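Local coordinates for C-type lectin domain family 4, member b1 (PDB 6LFJ), which binds carbohydrate through a bound calcium ion as a C-type lectin receptor of dendritic cells, and may help regulate immune reactivity, at residues A[17-22]-A[124-129]; A[42-47]-A[80-85]; A[90-95]-A[105-110]. All coordinates share one frame; numbering follows the deposited sequence.

Contact 1. Residues A[17-22]-A[124-129]; sequences YLVPTV and KQKSVC
Leu18 and Cys129 form an antiparallel hydrogen-bonded pair, their backbones joined twice. Leu18 N gives its hydrogen to Cys129 O at 3.0 Å, and Cys129 N returns one to Leu18 O at 2.9 Å, the latter nearly straight (176° at the hydrogen). Each carbonyl also receives a CA-H: Tyr17 CA lies 3.3 Å from Cys129 O, and Val128 CA approaches Leu18 O in the same manner. Past this pair the 17-22 chain leaves the sheet, and side chains take over. Pro20 sets its ring against the other backbone, CD 3.3 Å from Ser127 O, while CG rests near Ser127 OG and 4.1 Å from Cys129 SG. Val19 splits its branches: CG1, anti to the backbone N (chi1 179°), lies beside Ser127 O, and CG2 touches Val128 CG2 at 4.2 Å. Where the strands have parted, a water bridges them, donating to Pro20 O (2.7 Å) and accepting from Ser127 N. Farther out, the disulfide from Cys129 to Cys35 fastens this strand to helix 28-37, which also meets Pro20 through Asn34 and Ser127 through Ser31. Such pairing of the terminal strands, with a disulfide to the first helix, is a feature of the C-type lectin fold. Tyr17 and Val128 pack on helix 48-56, and the backbone of Lys126 bonds to Phe65, so strand 126-132 runs between strands 15-18 and 64-70.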
loop_
_atom_site.group_PDB
_atom_site.type_symbol
_atom_site.label_atom_id
_atom_site.label_comp_id
_atom_site.label_asym_id
_atom_site.label_seq_id
_atom_site.Cartn_x
_atom_site.Cartn_y
_atom_site.Cartn_z
ATOM N N TYR A 17 -1.507 13.790 -5.878
ATOM C CA TYR A 17 -0.151 13.765 -6.468
ATOM C C TYR A 17 0.282 15.195 -6.801
ATOM O O TYR A 17 -0.556 16.041 -7.192
ATOM C CB TYR A 17 -0.121 12.838 -7.685
ATOM C CG TYR A 17 -0.426 11.383 -7.400
ATOM C CD1 TYR A 17 -1.724 10.896 -7.425
ATOM C CD2 TYR A 17 0.584 10.472 -7.127
ATOM C CE1 TYR A 17 -2.008 9.558 -7.186
ATOM C CE2 TYR A 17 0.318 9.133 -6.880
ATOM C CZ TYR A 17 -0.985 8.671 -6.909
ATOM O OH TYR A 17 -1.250 7.351 -6.675
ATOM N N LEU A 18 1.569 15.463 -6.619
ATOM C CA LEU A 18 2.176 16.744 -7.023
ATOM C C LEU A 18 3.601 16.507 -7.513
ATOM O O LEU A 18 4.373 15.772 -6.848
ATOM C CB LEU A 18 2.179 17.722 -5.856
ATOM C CG LEU A 18 2.760 19.087 -6.208
ATOM C CD1 LEU A 18 1.712 19.907 -6.932
ATOM C CD2 LEU A 18 3.292 19.804 -4.974
ATOM N N VAL A 19 3.921 17.127 -8.640
ATOM C CA VAL A 19 5.322 17.340 -9.086
ATOM C C VAL A 19 5.750 18.694 -8.536
ATOM O O VAL A 19 5.273 19.733 -8.995
ATOM C CB VAL A 19 5.431 17.285 -10.614
ATOM C CG1 VAL A 19 6.861 17.520 -11.073
ATOM C CG2 VAL A 19 4.889 15.978 -11.163
ATOM N N PRO A 20 6.648 18.743 -7.536
ATOM C CA PRO A 20 7.132 20.020 -7.021
ATOM C C PRO A 20 8.038 20.677 -8.076
ATOM O O PRO A 20 9.115 20.198 -8.317
ATOM C CB PRO A 20 7.837 19.648 -5.707
ATOM C CG PRO A 20 8.170 18.178 -5.817
ATOM C CD PRO A 20 7.265 17.592 -6.876
ATOM N N THR A 21 7.549 21.733 -8.718
ATOM C CA THR A 21 8.174 22.353 -9.917
ATOM C C THR A 21 9.263 23.341 -9.485
ATOM O O THR A 21 10.314 23.393 -10.171
ATOM C CB THR A 21 7.115 23.023 -10.804
ATOM O OG1 THR A 21 6.739 22.064 -11.799
ATOM C CG2 THR A 21 7.591 24.309 -11.451
ATOM N N VAL A 22 9.021 24.126 -8.429
ATOM C CA VAL A 22 9.960 25.217 -8.041
ATOM C C VAL A 22 11.126 24.599 -7.275
ATOM O O VAL A 22 12.273 24.943 -7.589
ATOM C CB VAL A 22 9.270 26.356 -7.272
ATOM C CG1 VAL A 22 10.275 27.412 -6.804
ATOM C CG2 VAL A 22 8.178 26.987 -8.127
ATOM N N LYS A 124 21.182 14.378 -8.337
ATOM C CA LYS A 124 20.031 15.300 -8.220
ATOM C C LYS A 124 19.043 14.962 -9.341
ATOM O O LYS A 124 19.453 14.750 -10.485
ATOM C CB LYS A 124 20.518 16.749 -8.243
ATOM C CG LYS A 124 21.376 17.134 -7.048
ATOM C CD LYS A 124 21.798 18.583 -7.047
ATOM C CE LYS A 124 22.768 18.904 -5.931
ATOM N NZ LYS A 124 23.190 20.324 -5.980
ATOM N N GLN A 125 17.782 14.792 -8.984
ATOM C CA GLN A 125 16.695 14.488 -9.941
ATOM C C GLN A 125 15.478 15.308 -9.530
ATOM O O GLN A 125 15.466 15.837 -8.397
ATOM C CB GLN A 125 16.340 12.998 -9.929
ATOM C CG GLN A 125 17.483 12.063 -10.314
ATOM C CD GLN A 125 17.579 11.839 -11.803
ATOM O OE1 GLN A 125 16.886 10.996 -12.366
ATOM N NE2 GLN A 125 18.454 12.587 -12.457
ATOM N N LYS A 126 14.491 15.359 -10.401
ATOM C CA LYS A 126 13.148 15.861 -10.031
ATOM C C LYS A 126 12.482 14.758 -9.205
ATOM O O LYS A 126 13.138 13.729 -8.953
ATOM C CB LYS A 126 12.372 16.276 -11.284
ATOM C CG LYS A 126 12.874 17.565 -11.926
ATOM C CD LYS A 126 11.876 18.189 -12.875
ATOM C CE LYS A 126 10.461 18.198 -12.334
ATOM N NZ LYS A 126 10.037 19.526 -11.841
ATOM N N SER A 127 11.257 14.978 -8.769
ATOM C CA SER A 127 10.559 14.023 -7.885
ATOM C C SER A 127 9.054 14.177 -8.055
ATOM O O SER A 127 8.615 15.148 -8.689
ATOM C CB SER A 127 10.986 14.223 -6.458
ATOM O OG SER A 127 10.753 15.559 -6.041
ATOM N N VAL A 128 8.308 13.221 -7.517
ATOM C CA VAL A 128 6.832 13.315 -7.477
ATOM C C VAL A 128 6.379 12.767 -6.124
ATOM O O VAL A 128 6.969 11.798 -5.616
ATOM C CB VAL A 128 6.199 12.699 -8.744
ATOM C CG1 VAL A 128 6.843 11.416 -9.179
ATOM C CG2 VAL A 128 4.694 12.575 -8.683
ATOM N N CYS A 129 5.470 13.509 -5.506
ATOM C CA CYS A 129 4.988 13.301 -4.127
ATOM C C CYS A 129 3.549 12.794 -4.197
ATOM O O CYS A 129 2.838 13.170 -5.141
ATOM C CB CYS A 129 5.037 14.603 -3.338
ATOM S SG CYS A 129 6.685 15.340 -3.188
HETATM O O HOH W 1 10.459 18.026 -9.042
#

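Contact 2. Residues A[42-47]-A[80-85]; sequences LVVIHS and DQTPYE
The imidazole of His46 is met at its edge by two oxygens of the 80-85 loop. Thr82 OG1 lies 1° out of the ring plane and accepts from His46 NE2 at 2.7 Å (151° at the hydrogen). Beside it Pro83 O comes near the same plane, 3.0 Å from His46 CE1. Around the ring, ND1 is 2.8 Å from a water that donates to His46 O and lies implausibly close to Glu85 OE2, while Trp78 makes an edge-to-face pair with the imidazole. Both nitrogens are thus held. The second flat group, the carboxylate of Asp80, has Val44 CG2 over one face, 3.8 Å from Asp80 CG, while Val44 CG1 is 3.6 Å from Thr82 OG1. Both segments are loops of the C-type lectin domain, one leading from strand 41-42 into helix 48-56 and the other following strand 76-78. Asp80 shapes the latter: its OD1 accepts from Thr82 N at 3.1 Å, above the carboxylate plane, an Asx turn, and from the Thr82 hydroxyl, very close on the syn side and somewhat out of plane. With chi1 at 58°, Thr82 OG1 sits between its own backbone N and carbonyl carbon, where it can give its proton to Asp80 while receiving that of His46. The donated hydrogens run from histidine to threonine to aspartate, and the acidic end would probably strengthen OG1 as an acceptor. The second subunit lies against the loop: Asn29 of that chain bonds to Pro83 O and Glu85 OE2, and its Asn122 bonds to Glu85 OE1.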
loop_
_atom_site.group_PDB
_atom_site.type_symbol
_atom_site.label_atom_id
_atom_site.label_comp_id
_atom_site.label_asym_id
_atom_site.label_seq_id
_atom_site.Cartn_x
_atom_site.Cartn_y
_atom_site.Cartn_z
ATOM N N LEU A 42 7.512 10.479 -1.366
ATOM C CA LEU A 42 7.798 10.127 -2.776
ATOM C C LEU A 42 6.796 9.043 -3.194
ATOM O O LEU A 42 6.415 8.187 -2.346
ATOM C CB LEU A 42 9.240 9.635 -2.897
ATOM C CG LEU A 42 10.318 10.710 -2.780
ATOM C CD1 LEU A 42 11.686 10.055 -2.686
ATOM C CD2 LEU A 42 10.283 11.672 -3.963
ATOM N N VAL A 43 6.387 9.042 -4.453
ATOM C CA VAL A 43 5.292 8.145 -4.923
ATOM C C VAL A 43 5.631 6.682 -4.666
ATOM O O VAL A 43 6.802 6.242 -4.849
ATOM C CB VAL A 43 4.951 8.345 -6.403
ATOM C CG1 VAL A 43 4.247 9.673 -6.604
ATOM C CG2 VAL A 43 6.172 8.196 -7.293
ATOM N N VAL A 44 4.584 5.949 -4.307
ATOM C CA VAL A 44 4.617 4.495 -4.019
ATOM C C VAL A 44 3.689 3.845 -5.041
ATOM O O VAL A 44 2.473 4.050 -4.951
ATOM C CB VAL A 44 4.196 4.239 -2.565
ATOM C CG1 VAL A 44 4.053 2.751 -2.294
ATOM C CG2 VAL A 44 5.176 4.898 -1.604
ATOM N N ILE A 45 4.278 3.178 -6.029
ATOM C CA ILE A 45 3.587 2.777 -7.284
ATOM C C ILE A 45 3.267 1.288 -7.201
ATOM O O ILE A 45 4.160 0.470 -7.481
ATOM C CB ILE A 45 4.441 3.136 -8.518
ATOM C CG1 ILE A 45 4.921 4.588 -8.458
ATOM C CG2 ILE A 45 3.664 2.831 -9.786
ATOM C CD1 ILE A 45 5.706 5.052 -9.671
ATOM N N HIS A 46 2.015 0.969 -6.869
ATOM C CA HIS A 46 1.572 -0.414 -6.589
ATOM C C HIS A 46 0.928 -1.061 -7.820
ATOM O O HIS A 46 0.867 -2.296 -7.827
ATOM C CB HIS A 46 0.672 -0.436 -5.346
ATOM C CG HIS A 46 1.451 -0.413 -4.074
ATOM N ND1 HIS A 46 2.496 -1.277 -3.853
ATOM C CD2 HIS A 46 1.346 0.358 -2.968
ATOM C CE1 HIS A 46 2.999 -1.047 -2.645
ATOM N NE2 HIS A 46 2.319 -0.038 -2.083
ATOM N N SER A 47 0.530 -0.295 -8.841
ATOM C CA SER A 47 -0.315 -0.802 -9.955
ATOM C C SER A 47 0.078 -0.163 -11.288
ATOM O O SER A 47 0.647 0.920 -11.270
ATOM C CB SER A 47 -1.768 -0.535 -9.670
ATOM O OG SER A 47 -2.036 0.861 -9.681
ATOM N N ASP A 80 6.738 4.103 2.325
ATOM C CA ASP A 80 5.626 3.934 3.307
ATOM C C ASP A 80 5.630 2.495 3.856
ATOM O O ASP A 80 4.709 2.144 4.599
ATOM C CB ASP A 80 4.271 4.336 2.712
ATOM C CG ASP A 80 3.759 3.392 1.639
ATOM O OD1 ASP A 80 4.478 2.421 1.321
ATOM O OD2 ASP A 80 2.649 3.632 1.129
ATOM N N GLN A 81 6.608 1.683 3.463
ATOM C CA GLN A 81 6.862 0.311 3.985
ATOM C C GLN A 81 5.768 -0.681 3.560
ATOM O O GLN A 81 5.811 -1.815 4.039
ATOM C CB GLN A 81 7.025 0.364 5.500
ATOM C CG GLN A 81 8.150 1.294 5.937
ATOM C CD GLN A 81 8.448 1.055 7.393
ATOM O OE1 GLN A 81 7.680 1.445 8.271
ATOM N NE2 GLN A 81 9.547 0.365 7.652
ATOM N N THR A 82 4.866 -0.300 2.651
ATOM C CA THR A 82 3.858 -1.218 2.072
ATOM C C THR A 82 4.589 -2.236 1.204
ATOM O O THR A 82 5.689 -1.962 0.716
ATOM C CB THR A 82 2.754 -0.428 1.360
ATOM O OG1 THR A 82 3.333 0.384 0.334
ATOM C CG2 THR A 82 1.956 0.420 2.336
ATOM N N PRO A 83 4.032 -3.460 1.035
ATOM C CA PRO A 83 4.728 -4.545 0.356
ATOM C C PRO A 83 5.187 -4.194 -1.063
ATOM O O PRO A 83 4.429 -3.603 -1.807
ATOM C CB PRO A 83 3.697 -5.673 0.280
ATOM C CG PRO A 83 2.755 -5.392 1.430
ATOM C CD PRO A 83 2.726 -3.886 1.556
ATOM N N TYR A 84 6.424 -4.583 -1.371
ATOM C CA TYR A 84 7.011 -4.558 -2.726
ATOM C C TYR A 84 6.685 -5.887 -3.403
ATOM O O TYR A 84 7.013 -6.937 -2.841
ATOM C CB TYR A 84 8.525 -4.348 -2.664
ATOM C CG TYR A 84 9.218 -4.432 -4.001
ATOM C CD1 TYR A 84 9.158 -3.380 -4.900
ATOM C CD2 TYR A 84 9.950 -5.551 -4.366
ATOM C CE1 TYR A 84 9.798 -3.436 -6.127
ATOM C CE2 TYR A 84 10.592 -5.626 -5.592
ATOM C CZ TYR A 84 10.525 -4.560 -6.473
ATOM O OH TYR A 84 11.164 -4.610 -7.680
ATOM N N GLU A 85 6.096 -5.823 -4.592
ATOM C CA GLU A 85 5.674 -7.008 -5.375
ATOM C C GLU A 85 6.445 -7.008 -6.688
ATOM O O GLU A 85 6.095 -6.184 -7.551
ATOM C CB GLU A 85 4.175 -6.925 -5.646
ATOM C CG GLU A 85 3.338 -6.758 -4.401
ATOM C CD GLU A 85 1.873 -6.652 -4.768
ATOM O OE1 GLU A 85 1.305 -7.681 -5.112
ATOM O OE2 GLU A 85 1.338 -5.539 -4.765
HETATM O O HOH W 2 2.459 -3.519 -5.524
#

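Contact 3. Residues A[90-95]-A[105-110]; sequences FWHNGE and TVYYRR. With CA (calcium ion), chain C; MAN (alpha-D-mannopyranose), chain G.
Arg109, in the one of its two conformations described here, reaches across His92 toward the turn that carries Glu95, and nearly every atom of its side chain finds a partner on the way. CB stands 3.8 Å from His92 CE1. CG lies over a face of the imidazole, 3.7 Å from the ring centroid in a CH-pi contact, and CD follows over ND1. Extended from CG to NE (chi3 -179°), the chain runs antiparallel to the His92 side chain, which brings the guanidinium flat on the histidine, the planes only 4° apart, with His92 CB beneath its centre. NE then donates almost straight, 177° at the hydrogen, to Tyr107 OH at 2.8 Å. NH1 meets Asn93 O at 3.1 Å, in the carbonyl plane and on a lone pair, whereas the bond from NH2 to that oxygen is weak. NH2 also makes a long salt bridge with Glu95 OE2, 3.6 Å away, their planes steeply inclined; two waters link the same groups, one of them also reaching Tyr107 OH and the other Asn93 O. His92 is fixed in turn: NE2 donates to Tyr107 O at 2.8 Å, and the imidazole edge points at the face of the Tyr107 ring in a T-shaped pair. Arg109 and the two waters probably help to orient Glu95, whose OE1 binds the calcium ion at 2.5 Å while OE2 lies 2.5 Å from O4 of the mannose. Ser97, Glu101, Asn117 and Asp118 complete the protein ligands, and the sugar adds O3 and O4. Direct coordination of two neighbouring sugar hydroxyls by calcium, with Glu95 and Asn117 also meeting the sugar, is the hallmark of the primary carbohydrate-binding site of C-type lectins.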
loop_
_atom_site.group_PDB
_atom_site.type_symbol
_atom_site.label_atom_id
_atom_site.label_comp_id
_atom_site.label_asym_id
_atom_site.label_seq_id
_atom_site.Cartn_x
_atom_site.Cartn_y
_atom_site.Cartn_z
ATOM N N PHE A 90 7.879 -1.939 -12.991
ATOM C CA PHE A 90 7.920 -1.229 -14.293
ATOM C C PHE A 90 9.362 -0.876 -14.638
ATOM O O PHE A 90 9.604 0.183 -15.213
ATOM C CB PHE A 90 6.982 -0.026 -14.208
ATOM C CG PHE A 90 5.579 -0.465 -13.896
ATOM C CD1 PHE A 90 4.808 -1.077 -14.872
ATOM C CD2 PHE A 90 5.082 -0.390 -12.604
ATOM C CE1 PHE A 90 3.537 -1.553 -14.571
ATOM C CE2 PHE A 90 3.813 -0.859 -12.310
ATOM C CZ PHE A 90 3.043 -1.436 -13.296
ATOM N N TRP A 91 10.286 -1.767 -14.294
ATOM C CA TRP A 91 11.731 -1.598 -14.575
ATOM C C TRP A 91 11.919 -1.489 -16.087
ATOM O O TRP A 91 11.351 -2.307 -16.790
ATOM C CB TRP A 91 12.530 -2.776 -14.008
ATOM C CG TRP A 91 12.525 -2.880 -12.512
ATOM C CD1 TRP A 91 11.894 -3.822 -11.761
ATOM C CD2 TRP A 91 13.208 -2.028 -11.582
ATOM N NE1 TRP A 91 12.115 -3.604 -10.426
ATOM C CE2 TRP A 91 12.924 -2.512 -10.287
ATOM C CE3 TRP A 91 14.022 -0.902 -11.711
ATOM C CZ2 TRP A 91 13.448 -1.926 -9.139
ATOM C CZ3 TRP A 91 14.529 -0.309 -10.576
ATOM C CH2 TRP A 91 14.242 -0.817 -9.308
ATOM N N HIS A 92 12.723 -0.545 -16.562
ATOM C CA HIS A 92 13.206 -0.542 -17.966
ATOM C C HIS A 92 13.971 -1.842 -18.255
ATOM O O HIS A 92 14.496 -2.486 -17.327
ATOM C CB HIS A 92 14.074 0.690 -18.268
ATOM C CG HIS A 92 13.308 1.906 -18.654
ATOM N ND1 HIS A 92 12.397 1.910 -19.697
ATOM C CD2 HIS A 92 13.329 3.162 -18.150
ATOM C CE1 HIS A 92 11.881 3.122 -19.805
ATOM N NE2 HIS A 92 12.438 3.910 -18.871
ATOM N N ASN A 93 14.048 -2.218 -19.521
ATOM C CA ASN A 93 14.858 -3.384 -19.953
ATOM C C ASN A 93 16.304 -3.149 -19.472
ATOM O O ASN A 93 16.817 -2.012 -19.626
ATOM C CB ASN A 93 14.686 -3.626 -21.455
ATOM C CG ASN A 93 13.294 -4.100 -21.828
ATOM O OD1 ASN A 93 12.617 -4.769 -21.049
ATOM N ND2 ASN A 93 12.854 -3.766 -23.027
ATOM N N GLY A 94 16.912 -4.168 -18.859
ATOM C CA GLY A 94 18.296 -4.093 -18.347
ATOM C C GLY A 94 18.373 -3.431 -16.979
ATOM O O GLY A 94 19.494 -3.217 -16.491
ATOM N N GLU A 95 17.235 -3.084 -16.376
ATOM C CA GLU A 95 17.195 -2.508 -15.004
ATOM C C GLU A 95 16.476 -3.489 -14.084
ATOM O O GLU A 95 15.624 -4.254 -14.524
ATOM C CB GLU A 95 16.514 -1.139 -14.981
ATOM C CG GLU A 95 17.109 -0.141 -15.964
ATOM C CD GLU A 95 18.575 0.212 -15.773
ATOM O OE1 GLU A 95 19.097 0.011 -14.674
ATOM O OE2 GLU A 95 19.186 0.729 -16.729
ATOM N N THR A 105 14.547 5.985 -10.077
ATOM C CA THR A 105 13.916 7.077 -10.852
ATOM C C THR A 105 12.979 6.464 -11.876
ATOM O O THR A 105 13.153 5.253 -12.196
ATOM C CB THR A 105 14.931 7.910 -11.630
ATOM O OG1 THR A 105 15.719 7.006 -12.407
ATOM C CG2 THR A 105 15.784 8.736 -10.703
ATOM N N VAL A 106 12.013 7.255 -12.328
ATOM C CA VAL A 106 11.157 6.905 -13.479
ATOM C C VAL A 106 11.511 7.910 -14.577
ATOM O O VAL A 106 11.602 9.138 -14.300
ATOM C CB VAL A 106 9.662 6.873 -13.114
ATOM C CG1 VAL A 106 9.146 8.194 -12.568
ATOM C CG2 VAL A 106 8.819 6.410 -14.289
ATOM N N TYR A 107 11.778 7.411 -15.774
ATOM C CA TYR A 107 12.090 8.283 -16.932
ATOM C C TYR A 107 11.610 7.606 -18.213
ATOM O O TYR A 107 11.286 6.401 -18.228
ATOM C CB TYR A 107 13.574 8.649 -16.941
ATOM C CG TYR A 107 14.463 7.642 -17.621
ATOM C CD1 TYR A 107 14.870 6.493 -16.962
ATOM C CD2 TYR A 107 14.875 7.820 -18.932
ATOM C CE1 TYR A 107 15.689 5.559 -17.573
ATOM C CE2 TYR A 107 15.691 6.894 -19.559
ATOM C CZ TYR A 107 16.098 5.758 -18.878
ATOM O OH TYR A 107 16.900 4.827 -19.474
ATOM N N TYR A 108 11.548 8.412 -19.264
ATOM C CA TYR A 108 10.971 8.050 -20.574
ATOM C C TYR A 108 12.100 7.666 -21.521
ATOM O O TYR A 108 13.000 8.492 -21.685
ATOM C CB TYR A 108 10.213 9.251 -21.135
ATOM C CG TYR A 108 9.430 8.947 -22.379
ATOM C CD1 TYR A 108 8.153 8.429 -22.290
ATOM C CD2 TYR A 108 9.959 9.181 -23.640
ATOM C CE1 TYR A 108 7.410 8.156 -23.426
ATOM C CE2 TYR A 108 9.235 8.904 -24.788
ATOM C CZ TYR A 108 7.951 8.391 -24.679
ATOM O OH TYR A 108 7.219 8.106 -25.796
ATOM N N ARG A 109 12.065 6.466 -22.088
ATOM C CA ARG A 109 12.976 6.057 -23.192
ATOM C C ARG A 109 12.251 6.286 -24.526
ATOM O O ARG A 109 11.116 5.805 -24.669
ATOM C CB ARG A 109 13.396 4.594 -23.022
ATOM C CG ARG A 109 14.433 4.356 -21.933
ATOM C CD ARG A 109 15.017 2.950 -22.007
ATOM N NE ARG A 109 15.997 2.671 -20.967
ATOM C CZ ARG A 109 16.515 1.472 -20.716
ATOM N NH1 ARG A 109 16.144 0.418 -21.418
ATOM N NH2 ARG A 109 17.400 1.326 -19.753
ATOM N N ARG A 110 12.872 6.997 -25.472
ATOM C CA ARG A 110 12.178 7.313 -26.746
ATOM C C ARG A 110 11.851 5.990 -27.451
ATOM O O ARG A 110 12.670 5.052 -27.376
ATOM C CB ARG A 110 12.980 8.306 -27.589
ATOM C CG ARG A 110 14.097 7.703 -28.422
ATOM C CD ARG A 110 14.613 8.723 -29.422
ATOM N NE ARG A 110 15.690 8.184 -30.240
ATOM C CZ ARG A 110 16.946 7.997 -29.832
ATOM N NH1 ARG A 110 17.311 8.301 -28.595
ATOM N NH2 ARG A 110 17.837 7.497 -30.671
HETATM CA CA CA C . 20.577 1.508 -13.330
HETATM C C1 MAN G . 23.416 5.127 -16.795
HETATM C C2 MAN G . 22.769 5.091 -15.394
HETATM C C3 MAN G . 22.388 3.648 -15.032
HETATM C C4 MAN G . 21.532 3.050 -16.097
HETATM C C5 MAN G . 22.212 3.157 -17.457
HETATM C C6 MAN G . 21.197 2.852 -18.567
HETATM O O2 MAN G . 21.625 5.917 -15.353
HETATM O O3 MAN G . 21.706 3.647 -13.822
HETATM O O4 MAN G . 21.345 1.677 -15.819
HETATM O O5 MAN G . 22.574 4.500 -17.764
HETATM O O6 MAN G . 21.901 2.615 -19.778
HETATM O O HOH W 3 19.169 -0.443 -19.007
HETATM O O HOH W 4 17.840 2.816 -17.806
#

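In the fold
From the N terminus, strand 15-18 opens the longest loop, which contact 1 closes only when strand 126-132 returns, about a hundred residues later; most of the domain lies between. Within that span contact 2 closes first, joining the loop before helix 48-56 to the one after strand 76-78, and contact 3 follows in series, tying the calcium-binding loop to strand 103-109. None of the loops cross. The three contacts sit 17 to 18 Å apart, centre to centre, but contact 2 touches both of the others: Val128 is probably hydrogen-bonded to Val43, and Tyr84 probably to Trp91. The terminal strands, the subunit interface and the sugar site are thereby connected through one sheet and its loops.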